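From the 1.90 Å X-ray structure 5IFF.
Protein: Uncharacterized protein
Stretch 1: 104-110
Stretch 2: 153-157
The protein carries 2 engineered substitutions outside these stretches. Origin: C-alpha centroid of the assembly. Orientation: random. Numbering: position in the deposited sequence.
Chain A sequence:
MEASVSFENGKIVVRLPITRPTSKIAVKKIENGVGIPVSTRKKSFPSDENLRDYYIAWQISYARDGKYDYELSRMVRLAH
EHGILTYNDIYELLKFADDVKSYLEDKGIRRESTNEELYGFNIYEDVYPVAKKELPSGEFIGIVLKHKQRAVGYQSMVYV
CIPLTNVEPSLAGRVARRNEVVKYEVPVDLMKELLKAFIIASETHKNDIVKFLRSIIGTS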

# COMPACT_ATOMS: atom_id res chain seq x y z
N LEU A 104 18.24 25.27 -1.80
CA LEU A 104 18.62 24.08 -2.53
C LEU A 104 17.62 23.78 -3.66
O LEU A 104 18.02 23.52 -4.79
CB LEU A 104 18.74 22.89 -1.59
CG LEU A 104 19.39 21.73 -2.36
CD1 LEU A 104 20.87 22.00 -2.64
CD2 LEU A 104 19.14 20.45 -1.68
N GLU A 105 16.32 23.85 -3.36
CA GLU A 105 15.29 23.66 -4.40
C GLU A 105 15.46 24.59 -5.61
O GLU A 105 15.15 24.18 -6.72
CB GLU A 105 13.87 23.83 -3.80
CG GLU A 105 13.42 22.57 -3.03
CD GLU A 105 11.96 22.60 -2.58
OE1 GLU A 105 11.17 23.39 -3.17
OE2 GLU A 105 11.62 21.86 -1.63
N ASP A 106 16.01 25.80 -5.42
CA ASP A 106 16.26 26.69 -6.55
C ASP A 106 17.25 26.12 -7.60
O ASP A 106 17.21 26.50 -8.77
CB ASP A 106 16.80 28.04 -6.10
CG ASP A 106 15.83 28.80 -5.17
OD1 ASP A 106 14.63 28.45 -5.10
OD2 ASP A 106 16.28 29.76 -4.50
N LYS A 107 18.13 25.23 -7.16
CA LYS A 107 19.16 24.67 -8.01
C LYS A 107 18.57 23.67 -8.97
O LYS A 107 18.91 23.64 -10.14
CB LYS A 107 20.25 24.00 -7.17
CG LYS A 107 21.20 24.97 -6.55
CD LYS A 107 22.16 24.29 -5.61
CE LYS A 107 23.47 23.97 -6.31
NZ LYS A 107 24.26 25.20 -6.63
N GLY A 108 17.66 22.87 -8.45
CA GLY A 108 16.95 21.91 -9.28
C GLY A 108 17.85 20.80 -9.76
O GLY A 108 18.89 20.52 -9.15
N ILE A 109 17.47 20.19 -10.87
CA ILE A 109 18.14 19.04 -11.46
C ILE A 109 18.50 19.34 -12.91
O ILE A 109 17.65 19.80 -13.66
CB ILE A 109 17.21 17.82 -11.37
CG1 ILE A 109 17.09 17.39 -9.90
CG2 ILE A 109 17.70 16.71 -12.25
CD1 ILE A 109 15.69 16.99 -9.44
N ARG A 110 19.74 19.11 -13.32
CA ARG A 110 20.10 19.36 -14.72
C ARG A 110 20.54 18.07 -15.47
O ARG A 110 21.06 17.14 -14.87
CB ARG A 110 21.20 20.42 -14.81
CG ARG A 110 22.58 19.98 -14.32
CD ARG A 110 23.57 21.14 -14.41
NE ARG A 110 24.96 20.71 -14.32
CZ ARG A 110 25.67 20.65 -13.20
NH1 ARG A 110 25.11 21.00 -12.05
NH2 ARG A 110 26.94 20.25 -13.22
N GLY A 153 7.47 20.33 -9.69
CA GLY A 153 8.59 20.78 -8.85
C GLY A 153 9.56 19.76 -8.25
O GLY A 153 9.75 18.62 -8.73
N TYR A 154 10.23 20.19 -7.19
CA TYR A 154 11.14 19.34 -6.45
C TYR A 154 10.74 19.35 -4.98
O TYR A 154 10.19 20.33 -4.47
CB TYR A 154 12.59 19.81 -6.61
CG TYR A 154 12.97 20.17 -8.02
CD1 TYR A 154 13.24 19.19 -8.97
CD2 TYR A 154 13.06 21.51 -8.42
CE1 TYR A 154 13.59 19.52 -10.28
CE2 TYR A 154 13.42 21.85 -9.73
CZ TYR A 154 13.68 20.85 -10.65
OH TYR A 154 14.03 21.17 -11.95
N GLN A 155 10.96 18.24 -4.30
CA GLN A 155 10.72 18.19 -2.88
C GLN A 155 12.09 18.13 -2.21
O GLN A 155 12.92 17.32 -2.62
CB GLN A 155 9.88 16.98 -2.53
CG GLN A 155 8.88 17.17 -1.43
CD GLN A 155 7.85 16.07 -1.42
OE1 GLN A 155 8.20 14.88 -1.42
NE2 GLN A 155 6.58 16.44 -1.46
N SER A 156 12.35 18.94 -1.19
CA SER A 156 13.64 18.80 -0.50
C SER A 156 13.46 17.94 0.73
O SER A 156 12.45 18.06 1.42
CB SER A 156 14.21 20.18 -0.12
OG SER A 156 13.16 20.93 0.48
N MET A 157 14.44 17.08 1.05
CA MET A 157 14.32 16.28 2.27
C MET A 157 15.57 16.45 3.10
O MET A 157 16.66 16.49 2.55
CB MET A 157 14.12 14.79 1.93
CG MET A 157 12.75 14.50 1.17
SD MET A 157 12.11 12.86 1.50
CE MET A 157 13.43 11.86 0.81

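A strand can pack against a short helix and the segment after it with no backbone hydrogen bond between them, through side chains on one side of the strand. The contact between residues 104-110 and 153-157 illustrates the principle. The first stretch opens with a weakly bonded helix, in which Lys107 N donates to Leu104 O at 2.9 Å. Gly108 then leaves helical geometry with phi/psi of 70/-156, a positive phi that by itself favours glycine. Residues 154-157 are extended, and the backbones come nearest at Glu105 and Tyr154, whose CA atoms lie 6.3 Å apart.

Strand alternation sorts the side chains. The CA-to-CB bonds of Tyr154 and Ser156 point toward the first stretch, while those of Gln155 and Met157 point away. Glu105 answers from the helix, its own CA-to-CB bond directed toward the strand and its chi1 and chi2 in m and t. Its carboxylate oxygen OE2 accepts a hydrogen bond from Ser156 OG at 2.8 Å and a weak one from Ser156 N at 3.0 Å, where the N-H...acceptor angle is only 125°. One acidic oxygen thus engages both side chain and backbone of a single serine.

The ring of Tyr154 is the centre of the apolar packing. Gly108 CA sits over one face of its ring, 3.9 Å from the Tyr154 ring centroid and 25° off the normal, a CH-pi arrangement. Absence of a side chain matters here: an ideal CB on Gly108 would lie 3.1 Å from Tyr154 OH, a tight approach. Ile109 adds an apolar contact, its CD1 reaching 3.3 Å from Tyr154 CD1; although its CA-to-CB bond points sideways, the end of the side chain comes nearer. Polar anchoring and ring packing therefore meet within a small interface, burying 323 Å² over both sides.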